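Long-range contacts in chitinase (Chromobacterium violaceum, PDB 4TXG), which is a family 18 glycoside hydrolase that probably binds chitin and hydrolyses its glycosidic bonds: residues A708-F713 with D756-L761; Q696-T701 with F734-V739; T680-S685 with G750-L755. All blocks are in the same frame, centred on the assembly; numbering follows the deposited sequence.

Interaction 1: A708-F713 with D756-L761; sequences ADQSGF and DVVYYL. With CS (cesium ion), chain B.
Ser711 OG accepts the backbone N-H of Asp756 at 3.0 Å in a nearly straight bond (169°), and one residue earlier Gln710 N donates to Asp756 O at 2.7 Å, so both backbone polar groups of Asp756 are taken up by the turn that leaves the short strand 708-709. This is the outer edge of an antiparallel four-stranded sheet: Ala708 and Val758 form a hydrogen-bonded pair, with Val758 N to Ala708 O at 2.8 Å and Ala708 N to Val758 O at 3.1 Å, and Asp709 and Val757 form the non-hydrogen-bonded pair beside it. The serine hydroxyl thus extends the ladder where backbone pairing has stopped. Asp709 shapes the turn itself: OD2 takes Ser711 N in an Asx turn, on its anti side and tilted out of the carboxylate plane, and Phe713 N on its syn lone pair, while OD1 accepts from Leu715 N. Gln710 passes across Asp756 at about a right angle, its amide nearly perpendicular to the carboxylate, with OE1 against Asp756 CB at 3.7 Å. Val757, on the face shared with Asp709, packs on Leu679 of the adjacent strand 678-683 and on Leu663 of 659-664, one strand further across the sheet. Beyond the bend, a cesium ion is bound by Ser711 O at 3.0 Å and by two waters, one of which also donates to Gly712 O.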
ATOM      1  N   ALA A 708       5.652 -24.117  12.337  1.00 11.20           N
ATOM      2  CA  ALA A 708       5.447 -25.290  13.173  1.00  9.75           C
ATOM      3  C   ALA A 708       4.440 -24.966  14.265  1.00 11.23           C
ATOM      4  O   ALA A 708       3.985 -23.824  14.370  1.00 15.92           O
ATOM      5  CB  ALA A 708       6.763 -25.749  13.772  1.00 14.53           C
ATOM      6  N   ASP A 709       4.071 -25.952  15.074  1.00 12.32           N
ATOM      7  CA  ASP A 709       3.235 -25.635  16.224  1.00 13.02           C
ATOM      8  C   ASP A 709       3.970 -25.990  17.511  1.00 22.73           C
ATOM      9  O   ASP A 709       4.908 -26.793  17.502  1.00 23.18           O
ATOM     10  CB  ASP A 709       1.866 -26.337  16.141  1.00 15.48           C
ATOM     11  CG  ASP A 709       1.927 -27.815  16.484  1.00 22.59           C
ATOM     12  OD1 ASP A 709       2.191 -28.627  15.577  1.00 21.73           O
ATOM     13  OD2 ASP A 709       1.676 -28.170  17.658  1.00 28.53           O
ATOM     14  N   GLN A 710       3.560 -25.359  18.608  1.00 21.38           N
ATOM     15  CA  GLN A 710       4.202 -25.544  19.908  1.00 26.26           C
ATOM     16  C   GLN A 710       3.368 -26.403  20.842  1.00 29.20           C
ATOM     17  O   GLN A 710       3.628 -26.447  22.045  1.00 35.47           O
ATOM     18  CB  GLN A 710       4.450 -24.197  20.586  1.00 32.74           C
ATOM     19  CG  GLN A 710       5.560 -23.374  20.001  1.00 41.28           C
ATOM     20  CD  GLN A 710       5.590 -21.971  20.583  1.00 48.15           C
ATOM     21  OE1 GLN A 710       4.544 -21.369  20.838  1.00 47.79           O
ATOM     22  NE2 GLN A 710       6.791 -21.436  20.781  1.00 49.56           N
ATOM     23  N   SER A 711       2.363 -27.079  20.299  1.00 23.98           N
ATOM     24  CA  SER A 711       1.410 -27.797  21.133  1.00 26.80           C
ATOM     25  C   SER A 711       1.499 -29.304  20.940  1.00 27.43           C
ATOM     26  O   SER A 711       0.682 -30.053  21.478  1.00 28.27           O
ATOM     27  CB  SER A 711      -0.012 -27.311  20.841  1.00 28.07           C
ATOM     28  OG  SER A 711      -0.123 -25.912  21.045  1.00 24.24           O
ATOM     29  N   GLY A 712       2.498 -29.745  20.179  1.00 24.32           N
ATOM     30  CA  GLY A 712       2.714 -31.161  19.942  1.00 23.71           C
ATOM     31  C   GLY A 712       1.815 -31.776  18.880  1.00 24.54           C
ATOM     32  O   GLY A 712       1.731 -33.000  18.785  1.00 22.97           O
ATOM     33  N   PHE A 713       1.152 -30.930  18.089  1.00 21.97           N
ATOM     34  CA  PHE A 713       0.246 -31.372  17.015  1.00 25.79           C
ATOM     35  C   PHE A 713       0.977 -31.879  15.758  1.00 25.92           C
ATOM     36  O   PHE A 713       0.409 -32.620  14.957  1.00 26.63           O
ATOM     37  CB  PHE A 713      -0.686 -30.226  16.587  1.00 30.67           C
ATOM     38  CG  PHE A 713      -1.842 -29.971  17.518  1.00 41.98           C
ATOM     39  CD1 PHE A 713      -1.629 -29.473  18.795  1.00 44.55           C
ATOM     40  CD2 PHE A 713      -3.152 -30.175  17.088  1.00 47.59           C
ATOM     41  CE1 PHE A 713      -2.698 -29.224  19.651  1.00 47.94           C
ATOM     42  CE2 PHE A 713      -4.231 -29.930  17.940  1.00 49.54           C
ATOM     43  CZ  PHE A 713      -4.000 -29.454  19.222  1.00 50.45           C
ATOM     44  N   ASP A 756      -0.885 -23.469  19.511  1.00 15.23           N
ATOM     45  CA  ASP A 756       0.052 -22.379  19.317  1.00 14.74           C
ATOM     46  C   ASP A 756       0.921 -22.681  18.111  1.00 15.71           C
ATOM     47  O   ASP A 756       1.471 -23.769  17.999  1.00 16.00           O
ATOM     48  CB  ASP A 756       0.906 -22.178  20.562  1.00 20.64           C
ATOM     49  CG  ASP A 756       0.071 -21.837  21.783  1.00 29.03           C
ATOM     50  OD1 ASP A 756      -0.718 -20.872  21.709  1.00 27.34           O
ATOM     51  OD2 ASP A 756       0.201 -22.543  22.806  1.00 35.49           O
ATOM     52  N   VAL A 757       1.028 -21.727  17.196  1.00 13.25           N
ATOM     53  CA  VAL A 757       1.872 -21.924  16.023  1.00 13.32           C
ATOM     54  C   VAL A 757       3.030 -20.956  16.106  1.00 14.46           C
ATOM     55  O   VAL A 757       2.984 -20.009  16.881  1.00 14.75           O
ATOM     56  CB  VAL A 757       1.101 -21.724  14.715  1.00 13.00           C
ATOM     57  CG1 VAL A 757      -0.106 -22.658  14.685  1.00 14.62           C
ATOM     58  CG2 VAL A 757       0.651 -20.282  14.558  1.00 14.77           C
ATOM     59  N   VAL A 758       4.085 -21.206  15.341  1.00 11.99           N
ATOM     60  CA  VAL A 758       5.222 -20.288  15.322  1.00 10.17           C
ATOM     61  C   VAL A 758       5.719 -20.142  13.900  1.00  9.70           C
ATOM     62  O   VAL A 758       5.898 -21.139  13.195  1.00 11.79           O
ATOM     63  CB  VAL A 758       6.394 -20.766  16.207  1.00 16.65           C
ATOM     64  CG1 VAL A 758       7.574 -19.812  16.098  1.00 15.21           C
ATOM     65  CG2 VAL A 758       5.973 -20.844  17.626  1.00 25.88           C
ATOM     66  N   TYR A 759       5.913 -18.902  13.466  1.00  8.31           N
ATOM     67  CA  TYR A 759       6.569 -18.629  12.188  1.00  8.20           C
ATOM     68  C   TYR A 759       7.402 -17.349  12.333  1.00  8.34           C
ATOM     69  O   TYR A 759       7.315 -16.667  13.356  1.00 10.93           O
ATOM     70  CB  TYR A 759       5.553 -18.523  11.047  1.00  7.66           C
ATOM     71  CG  TYR A 759       4.393 -17.585  11.302  1.00  7.40           C
ATOM     72  CD1 TYR A 759       3.253 -18.011  11.980  1.00  8.28           C
ATOM     73  CD2 TYR A 759       4.424 -16.281  10.834  1.00  8.23           C
ATOM     74  CE1 TYR A 759       2.184 -17.148  12.211  1.00  8.26           C
ATOM     75  CE2 TYR A 759       3.366 -15.416  11.060  1.00  7.02           C
ATOM     76  CZ  TYR A 759       2.250 -15.856  11.751  1.00  7.23           C
ATOM     77  OH  TYR A 759       1.200 -14.991  11.961  1.00  8.26           O
ATOM     78  N   TYR A 760       8.213 -17.025  11.328  1.00  8.06           N
ATOM     79  CA  TYR A 760       9.317 -16.095  11.566  1.00  8.27           C
ATOM     80  C   TYR A 760       9.276 -14.759  10.840  1.00  8.28           C
ATOM     81  O   TYR A 760      10.007 -13.841  11.220  1.00  9.37           O
ATOM     82  CB  TYR A 760      10.638 -16.801  11.261  1.00  8.64           C
ATOM     83  CG  TYR A 760      10.914 -17.816  12.329  1.00  9.11           C
ATOM     84  CD1 TYR A 760      11.430 -17.420  13.557  1.00 13.00           C
ATOM     85  CD2 TYR A 760      10.590 -19.154  12.147  1.00 13.01           C
ATOM     86  CE1 TYR A 760      11.656 -18.329  14.560  1.00 20.60           C
ATOM     87  CE2 TYR A 760      10.814 -20.078  13.159  1.00 16.48           C
ATOM     88  CZ  TYR A 760      11.348 -19.654  14.358  1.00 20.62           C
ATOM     89  OH  TYR A 760      11.587 -20.552  15.372  1.00 24.31           O
ATOM     90  N   LEU A 761       8.431 -14.633   9.822  1.00  7.57           N
ATOM     91  CA  LEU A 761       8.160 -13.332   9.216  1.00  7.31           C
ATOM     92  C   LEU A 761       6.651 -13.166   9.062  1.00  6.99           C
ATOM     93  O   LEU A 761       5.918 -14.162   9.027  1.00  6.95           O
ATOM     94  CB  LEU A 761       8.868 -13.181   7.865  1.00  7.26           C
ATOM     95  CG  LEU A 761      10.381 -12.906   7.931  1.00  8.02           C
ATOM     96  CD1 LEU A 761      11.031 -13.068   6.553  1.00  7.76           C
ATOM     97  CD2 LEU A 761      10.654 -11.519   8.489  1.00 10.05           C
TER
HETATM   98 CS    CS B 801      -1.102 -32.522  21.626  1.00 43.97          CS
HETATM   99  O   HOH W   1      -0.088 -34.754  19.553  1.00 21.77           O
HETATM  100  O   HOH W   2      -3.771 -33.290  22.433  1.00 16.21           O

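Interaction 2: Q696-T701 with F734-V739; sequences QFDVPT and FNRVSV. With CS (cesium ion), chain G.
The Arg736 guanidinium lies with one face over the backbone of the paired strand, Phe697 N sitting 3.8 Å from the plane above its centre, while its edge meets two side chains. There NE donates to Gln696 OE1 at 2.8 Å, in the amide plane and on a lone pair, and NH1 reaches Asp698 OD1 at 2.9 Å in a salt bridge whose hydrogen bond is weak; carboxylate and guanidinium planes stand 81° apart. The arginine chain, extended from CG to NE, carries the guanidinium across to the partner strand. The Phe734 ring takes Asp698 CB over one face, a CH-pi contact 3.9 Å from CB to the ring centroid, with the carboxylate nearly parallel to the ring; Val699 O is at the ring's edge. On the other side of the sheet Val737 CB lies over a face of the Phe697 ring, and Val737 CG2 meets Val699 CG2 at 3.7 Å. Paired N-H···O bonds join Phe697 to Val737 and Val699 to Asn735 in this antiparallel ladder. Water bridges Asn735 ND2 to Pro700 O. A cesium ion is bound by Phe734 O, Ser719 OG and a water that also donates to Asp698 OD1. Both strands lie inside a mixed sheet: strand 767-773 flanks 694-700, with His768 ND1 hydrogen-bonded to Asp698 OD2 and His768 O to Arg736 NH2, and strand 716-719 runs beside 734-740, Val717 touching Val737.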
ATOM      1  N   GLN A 696      -5.735 -28.419   6.065  1.00  9.43           N
ATOM      2  CA  GLN A 696      -4.657 -27.798   5.299  1.00  8.14           C
ATOM      3  C   GLN A 696      -5.009 -26.354   4.969  1.00  9.93           C
ATOM      4  O   GLN A 696      -6.181 -25.996   4.902  1.00 10.26           O
ATOM      5  CB  GLN A 696      -4.379 -28.557   4.001  1.00  8.36           C
ATOM      6  CG  GLN A 696      -3.794 -29.942   4.188  1.00 12.40           C
ATOM      7  CD  GLN A 696      -3.330 -30.554   2.877  1.00 16.10           C
ATOM      8  OE1 GLN A 696      -3.389 -29.918   1.819  1.00 19.39           O
ATOM      9  NE2 GLN A 696      -2.853 -31.790   2.940  1.00 14.99           N
ATOM     10  N   PHE A 697      -3.990 -25.529   4.771  1.00  9.95           N
ATOM     11  CA  PHE A 697      -4.219 -24.163   4.318  1.00  7.36           C
ATOM     12  C   PHE A 697      -2.931 -23.600   3.729  1.00  7.57           C
ATOM     13  O   PHE A 697      -1.842 -24.122   3.982  1.00  9.36           O
ATOM     14  CB  PHE A 697      -4.736 -23.266   5.451  1.00 10.18           C
ATOM     15  CG  PHE A 697      -3.979 -23.401   6.751  1.00 10.26           C
ATOM     16  CD1 PHE A 697      -2.862 -22.614   7.008  1.00 12.84           C
ATOM     17  CD2 PHE A 697      -4.403 -24.291   7.724  1.00 12.42           C
ATOM     18  CE1 PHE A 697      -2.168 -22.726   8.207  1.00 12.86           C
ATOM     19  CE2 PHE A 697      -3.714 -24.409   8.923  1.00 15.24           C
ATOM     20  CZ  PHE A 697      -2.594 -23.627   9.164  1.00 14.49           C
ATOM     21  N   ASP A 698      -3.077 -22.551   2.929  1.00  8.04           N
ATOM     22  CA  ASP A 698      -1.937 -21.881   2.305  1.00  9.90           C
ATOM     23  C   ASP A 698      -1.397 -20.766   3.191  1.00  9.57           C
ATOM     24  O   ASP A 698      -2.140 -19.887   3.624  1.00 10.14           O
ATOM     25  CB  ASP A 698      -2.328 -21.296   0.942  1.00  9.81           C
ATOM     26  CG  ASP A 698      -2.500 -22.352  -0.127  1.00 12.46           C
ATOM     27  OD1 ASP A 698      -1.897 -23.443  -0.014  1.00 12.24           O
ATOM     28  OD2 ASP A 698      -3.236 -22.072  -1.097  1.00 11.68           O
ATOM     29  N   VAL A 699      -0.098 -20.816   3.457  1.00  8.89           N
ATOM     30  CA  VAL A 699       0.609 -19.736   4.130  1.00  7.87           C
ATOM     31  C   VAL A 699       1.458 -19.020   3.082  1.00  6.63           C
ATOM     32  O   VAL A 699       2.168 -19.681   2.323  1.00  8.76           O
ATOM     33  CB  VAL A 699       1.482 -20.289   5.277  1.00 11.42           C
ATOM     34  CG1 VAL A 699       2.260 -19.178   5.976  1.00 11.66           C
ATOM     35  CG2 VAL A 699       0.592 -21.036   6.271  1.00 13.70           C
ATOM     36  N   PRO A 700       1.372 -17.682   3.011  1.00  6.45           N
ATOM     37  CA  PRO A 700       2.167 -17.018   1.968  1.00  6.47           C
ATOM     38  C   PRO A 700       3.664 -17.215   2.199  1.00  7.04           C
ATOM     39  O   PRO A 700       4.101 -17.392   3.338  1.00  8.27           O
ATOM     40  CB  PRO A 700       1.775 -15.544   2.103  1.00  6.29           C
ATOM     41  CG  PRO A 700       1.348 -15.401   3.552  1.00  8.75           C
ATOM     42  CD  PRO A 700       0.674 -16.723   3.886  1.00  6.30           C
ATOM     43  N   THR A 701       4.428 -17.194   1.115  1.00  6.82           N
ATOM     44  CA  THR A 701       5.866 -17.433   1.175  1.00  6.98           C
ATOM     45  C   THR A 701       6.656 -16.251   1.743  1.00  6.92           C
ATOM     46  O   THR A 701       7.883 -16.261   1.730  1.00  7.66           O
ATOM     47  CB  THR A 701       6.416 -17.750  -0.222  1.00  9.25           C
ATOM     48  OG1 THR A 701       5.940 -16.757  -1.144  1.00  8.68           O
ATOM     49  CG2 THR A 701       5.955 -19.146  -0.683  1.00  9.57           C
ATOM     50  N   PHE A 734       2.672 -19.882  -2.250  1.00  7.40           N
ATOM     51  CA  PHE A 734       2.268 -20.465  -0.975  1.00  7.27           C
ATOM     52  C   PHE A 734       3.066 -21.669  -0.556  1.00  8.30           C
ATOM     53  O   PHE A 734       3.492 -22.480  -1.378  1.00  8.87           O
ATOM     54  CB  PHE A 734       0.793 -20.867  -1.016  1.00  8.48           C
ATOM     55  CG  PHE A 734      -0.127 -19.735  -1.348  1.00  7.93           C
ATOM     56  CD1 PHE A 734      -0.289 -18.684  -0.459  1.00  9.41           C
ATOM     57  CD2 PHE A 734      -0.820 -19.716  -2.549  1.00 10.62           C
ATOM     58  CE1 PHE A 734      -1.148 -17.636  -0.756  1.00  8.53           C
ATOM     59  CE2 PHE A 734      -1.670 -18.658  -2.864  1.00 11.88           C
ATOM     60  CZ  PHE A 734      -1.837 -17.622  -1.970  1.00  7.52           C
ATOM     61  N   ASN A 735       3.231 -21.778   0.755  1.00  7.41           N
ATOM     62  CA  ASN A 735       3.638 -23.022   1.375  1.00  8.87           C
ATOM     63  C   ASN A 735       2.395 -23.652   1.989  1.00 10.40           C
ATOM     64  O   ASN A 735       1.816 -23.089   2.920  1.00 10.82           O
ATOM     65  CB  ASN A 735       4.703 -22.770   2.442  1.00  8.13           C
ATOM     66  CG  ASN A 735       5.965 -22.176   1.868  1.00 10.49           C
ATOM     67  OD1 ASN A 735       6.475 -22.653   0.858  1.00 11.85           O
ATOM     68  ND2 ASN A 735       6.470 -21.121   2.503  1.00 11.38           N
ATOM     69  N   ARG A 736       1.964 -24.795   1.473  1.00  9.92           N
ATOM     70  CA  ARG A 736       0.759 -25.398   2.028  1.00 10.29           C
ATOM     71  C   ARG A 736       1.099 -26.183   3.283  1.00  9.98           C
ATOM     72  O   ARG A 736       2.031 -26.980   3.302  1.00 10.08           O
ATOM     73  CB  ARG A 736       0.055 -26.292   1.010  1.00 11.26           C
ATOM     74  CG  ARG A 736      -1.350 -26.683   1.477  1.00  9.71           C
ATOM     75  CD  ARG A 736      -2.275 -27.064   0.328  1.00 11.43           C
ATOM     76  NE  ARG A 736      -3.634 -27.276   0.829  1.00 10.06           N
ATOM     77  CZ  ARG A 736      -4.523 -26.304   1.007  1.00 11.25           C
ATOM     78  NH1 ARG A 736      -4.214 -25.037   0.724  1.00  8.52           N
ATOM     79  NH2 ARG A 736      -5.729 -26.599   1.474  1.00 10.90           N
ATOM     80  N   VAL A 737       0.321 -25.937   4.330  1.00  7.84           N
ATOM     81  CA  VAL A 737       0.560 -26.489   5.660  1.00  9.60           C
ATOM     82  C   VAL A 737      -0.496 -27.542   5.972  1.00 12.13           C
ATOM     83  O   VAL A 737      -1.628 -27.425   5.515  1.00 11.56           O
ATOM     84  CB  VAL A 737       0.528 -25.357   6.708  1.00 16.26           C
ATOM     85  CG1 VAL A 737       0.347 -25.891   8.120  1.00 19.74           C
ATOM     86  CG2 VAL A 737       1.784 -24.514   6.584  1.00 18.94           C
ATOM     87  N   SER A 738      -0.114 -28.580   6.712  1.00  9.79           N
ATOM     88  CA  SER A 738      -1.057 -29.586   7.182  1.00 11.20           C
ATOM     89  C   SER A 738      -0.953 -29.739   8.691  1.00 13.16           C
ATOM     90  O   SER A 738       0.141 -29.800   9.249  1.00 12.33           O
ATOM     91  CB  SER A 738      -0.800 -30.932   6.509  1.00 15.36           C
ATOM     92  OG  SER A 738      -1.473 -31.989   7.182  1.00 18.51           O
ATOM     93  N   VAL A 739      -2.099 -29.801   9.352  1.00 12.45           N
ATOM     94  CA  VAL A 739      -2.120 -30.228  10.741  1.00 13.94           C
ATOM     95  C   VAL A 739      -3.316 -31.155  10.918  1.00 12.16           C
ATOM     96  O   VAL A 739      -4.383 -30.918  10.361  1.00 13.59           O
ATOM     97  CB  VAL A 739      -2.183 -29.037  11.720  1.00 16.55           C
ATOM     98  CG1 VAL A 739      -3.461 -28.219  11.504  1.00 14.33           C
ATOM     99  CG2 VAL A 739      -2.064 -29.530  13.179  1.00 20.68           C
TER
HETATM  100 CS    CS G 806       2.578 -24.888  -3.013  1.00 92.17          CS
HETATM  101  O   HOH W   3      -6.012 -29.768   0.248  1.00 24.34           O
HETATM  102  O   HOH W   4      -0.555 -24.461  -2.301  1.00 19.88           O
HETATM  103  O   HOH W   5       5.220 -19.748   4.508  1.00 15.55           O
HETATM  104  O   HOH W   6       8.767 -19.102   1.997  1.00 14.61           O

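Interaction 3: T680-S685 with G750-L755; sequences TIVNRS and GQSVTL
Gly750 N donates to Asn683 O at 2.7 Å through a bent bond (132°) at the end of an antiparallel beta ladder, where strand 678-683 stops and the backbone approaches strand 752-758. Gly750 has positive phi (82°), a region of backbone space that glycine enters readily. In the partner segment 680-685, Asn683 makes an Asx turn: its OD1 takes two donors from Ser685, the backbone N from above the amide plane at 3.0 Å and the hydroxyl OG in that plane, on a lone pair, at 2.7 Å. Asn683 ND2 donates to Thr687 O and Leu747 O, so the whole amide is gripped. Inward, the ladder is regular: Asn683 N bonds to Gln751 O, and Ile681 and Val753 exchange two backbone bonds as a hydrogen-bonded pair. The strands 680-683 and 752-755 run at 164° and sit in the middle of a four-stranded antiparallel sheet, with strand 659-664 beyond 678-683. One face carries small, largely polar side chains: Thr680 and Thr754 lie side by side and point the same way, and Val682 CG2 abuts Ser752 OG. The other face is apolar, with Ile681 on Val659 and Phe661 of that outer strand. Here Ile681 CB meets Val753 CG1, and at the far tip of the isoleucine CD1 touches Leu755 CD2 at 4.1 Å.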
ATOM      1  N   THR A 680      -7.142 -21.027  16.299  1.00 10.06           N
ATOM      2  CA  THR A 680      -8.383 -21.587  16.829  1.00 13.03           C
ATOM      3  C   THR A 680      -9.181 -22.191  15.689  1.00 13.55           C
ATOM      4  O   THR A 680      -9.387 -21.551  14.663  1.00 12.19           O
ATOM      5  CB  THR A 680      -9.243 -20.534  17.556  1.00 14.06           C
ATOM      6  OG1 THR A 680      -8.532 -20.043  18.704  1.00 13.58           O
ATOM      7  CG2 THR A 680     -10.571 -21.144  18.015  1.00 14.23           C
ATOM      8  N   ILE A 681      -9.603 -23.438  15.871  1.00 12.23           N
ATOM      9  CA  ILE A 681     -10.399 -24.144  14.870  1.00 12.75           C
ATOM     10  C   ILE A 681     -11.745 -24.452  15.497  1.00 12.41           C
ATOM     11  O   ILE A 681     -11.797 -25.014  16.591  1.00 13.61           O
ATOM     12  CB  ILE A 681      -9.721 -25.458  14.407  1.00 13.95           C
ATOM     13  CG1 ILE A 681      -8.312 -25.189  13.864  1.00 15.51           C
ATOM     14  CG2 ILE A 681     -10.595 -26.177  13.374  1.00 12.63           C
ATOM     15  CD1 ILE A 681      -7.481 -26.462  13.674  1.00 16.50           C
ATOM     16  N   VAL A 682     -12.828 -24.062  14.831  1.00 10.74           N
ATOM     17  CA  VAL A 682     -14.168 -24.266  15.372  1.00 10.92           C
ATOM     18  C   VAL A 682     -15.006 -25.127  14.434  1.00 13.59           C
ATOM     19  O   VAL A 682     -15.132 -24.834  13.241  1.00 12.44           O
ATOM     20  CB  VAL A 682     -14.899 -22.924  15.601  1.00 14.60           C
ATOM     21  CG1 VAL A 682     -16.250 -23.158  16.285  1.00 15.18           C
ATOM     22  CG2 VAL A 682     -14.036 -21.977  16.415  1.00 20.96           C
ATOM     23  N   ASN A 683     -15.577 -26.194  14.978  1.00 11.97           N
ATOM     24  CA  ASN A 683     -16.444 -27.066  14.203  1.00 11.91           C
ATOM     25  C   ASN A 683     -17.890 -26.571  14.289  1.00 14.02           C
ATOM     26  O   ASN A 683     -18.535 -26.724  15.318  1.00 15.18           O
ATOM     27  CB  ASN A 683     -16.309 -28.508  14.703  1.00 10.82           C
ATOM     28  CG  ASN A 683     -17.209 -29.474  13.962  1.00 17.40           C
ATOM     29  OD1 ASN A 683     -17.808 -29.126  12.947  1.00 14.29           O
ATOM     30  ND2 ASN A 683     -17.292 -30.707  14.457  1.00 12.52           N
ATOM     31  N   ARG A 684     -18.386 -25.954  13.219  1.00 12.51           N
ATOM     32  CA  ARG A 684     -19.781 -25.492  13.192  1.00 14.44           C
ATOM     33  C   ARG A 684     -20.673 -26.405  12.357  1.00 18.83           C
ATOM     34  O   ARG A 684     -21.772 -26.022  11.946  1.00 19.98           O
ATOM     35  CB  ARG A 684     -19.871 -24.061  12.659  1.00 14.40           C
ATOM     36  CG  ARG A 684     -19.042 -23.055  13.444  1.00 16.67           C
ATOM     37  CD  ARG A 684     -19.264 -21.637  12.932  1.00 20.41           C
ATOM     38  NE  ARG A 684     -18.134 -20.769  13.244  1.00 28.52           N
ATOM     39  CZ  ARG A 684     -17.263 -20.325  12.340  1.00 32.65           C
ATOM     40  NH1 ARG A 684     -17.393 -20.650  11.055  1.00 34.95           N
ATOM     41  NH2 ARG A 684     -16.265 -19.544  12.719  1.00 34.84           N
ATOM     42  N   SER A 685     -20.200 -27.614  12.087  1.00 16.16           N
ATOM     43  CA  SER A 685     -21.078 -28.624  11.513  1.00 16.86           C
ATOM     44  C   SER A 685     -21.843 -29.314  12.639  1.00 18.24           C
ATOM     45  O   SER A 685     -21.636 -28.999  13.813  1.00 17.15           O
ATOM     46  CB  SER A 685     -20.281 -29.645  10.706  1.00 15.95           C
ATOM     47  OG  SER A 685     -19.645 -30.565  11.572  1.00 16.32           O
ATOM     48  N   GLY A 750     -19.924 -27.963  17.247  1.00 16.59           N
ATOM     49  CA  GLY A 750     -20.041 -26.718  17.990  1.00 20.27           C
ATOM     50  C   GLY A 750     -18.830 -26.394  18.850  1.00 19.76           C
ATOM     51  O   GLY A 750     -18.793 -25.352  19.505  1.00 24.53           O
ATOM     52  N   GLN A 751     -17.835 -27.279  18.848  1.00 16.70           N
ATOM     53  CA  GLN A 751     -16.695 -27.142  19.753  1.00 17.81           C
ATOM     54  C   GLN A 751     -15.457 -26.553  19.086  1.00 18.39           C
ATOM     55  O   GLN A 751     -15.338 -26.556  17.861  1.00 13.35           O
ATOM     56  CB  GLN A 751     -16.338 -28.499  20.362  1.00 19.59           C
ATOM     57  CG  GLN A 751     -17.515 -29.190  21.019  1.00 27.97           C
ATOM     58  CD  GLN A 751     -18.285 -28.256  21.929  1.00 36.08           C
ATOM     59  OE1 GLN A 751     -17.710 -27.623  22.817  1.00 37.79           O
ATOM     60  NE2 GLN A 751     -19.591 -28.152  21.705  1.00 38.53           N
ATOM     61  N   SER A 752     -14.527 -26.064  19.903  1.00 16.38           N
ATOM     62  CA  SER A 752     -13.277 -25.513  19.379  1.00 16.82           C
ATOM     63  C   SER A 752     -12.050 -26.231  19.923  1.00 17.33           C
ATOM     64  O   SER A 752     -12.093 -26.867  20.984  1.00 17.05           O
ATOM     65  CB  SER A 752     -13.159 -24.020  19.707  1.00 20.54           C
ATOM     66  OG  SER A 752     -14.332 -23.314  19.339  1.00 29.83           O
ATOM     67  N   VAL A 753     -10.951 -26.128  19.183  1.00 13.81           N
ATOM     68  CA  VAL A 753      -9.655 -26.567  19.674  1.00 15.46           C
ATOM     69  C   VAL A 753      -8.641 -25.490  19.299  1.00 16.27           C
ATOM     70  O   VAL A 753      -8.794 -24.827  18.282  1.00 13.14           O
ATOM     71  CB  VAL A 753      -9.247 -27.947  19.097  1.00 18.73           C
ATOM     72  CG1 VAL A 753      -9.065 -27.886  17.592  1.00 19.46           C
ATOM     73  CG2 VAL A 753      -7.992 -28.469  19.784  1.00 23.80           C
ATOM     74  N   THR A 754      -7.633 -25.285  20.140  1.00 16.34           N
ATOM     75  CA  THR A 754      -6.611 -24.289  19.844  1.00 14.81           C
ATOM     76  C   THR A 754      -5.220 -24.905  19.861  1.00 18.86           C
ATOM     77  O   THR A 754      -4.966 -25.892  20.559  1.00 17.17           O
ATOM     78  CB  THR A 754      -6.632 -23.136  20.848  1.00 19.89           C
ATOM     79  OG1 THR A 754      -6.378 -23.659  22.160  1.00 24.42           O
ATOM     80  CG2 THR A 754      -7.976 -22.426  20.838  1.00 14.98           C
ATOM     81  N   LEU A 755      -4.320 -24.314  19.087  1.00 16.10           N
ATOM     82  CA  LEU A 755      -2.919 -24.705  19.122  1.00 17.21           C
ATOM     83  C   LEU A 755      -2.053 -23.484  18.883  1.00 16.80           C
ATOM     84  O   LEU A 755      -2.439 -22.575  18.149  1.00 13.60           O
ATOM     85  CB  LEU A 755      -2.608 -25.783  18.085  1.00 19.04           C
ATOM     86  CG  LEU A 755      -3.029 -25.538  16.639  1.00 25.04           C
ATOM     87  CD1 LEU A 755      -2.039 -26.209  15.699  1.00 29.78           C
ATOM     88  CD2 LEU A 755      -4.431 -26.071  16.398  1.00 25.40           C
TER

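Overall arrangement
All three contacts belong to the C-terminal beta region. Interactions 1 and 3 share strand 752-758, which pairs with 708-709 on one side and 678-683 on the other; their centres are about 17 Å apart. Interaction 2 lies in a second sheet, its centre about 13 Å from that of interaction 1 and 19 Å from that of interaction 3. Val739 CG2 joins it to both, packing on Phe713 CB in the turn after strand 708-709 at 3.7 Å and on Leu755 CD1 at 4.2 Å. Along the chain, interaction 2 is nested within the loop closed by interaction 3, while the segments of interaction 1 alternate with those of both. Interactions 1 and 2 each have their own cesium ion, bound through Ser711 O and Phe734 O respectively.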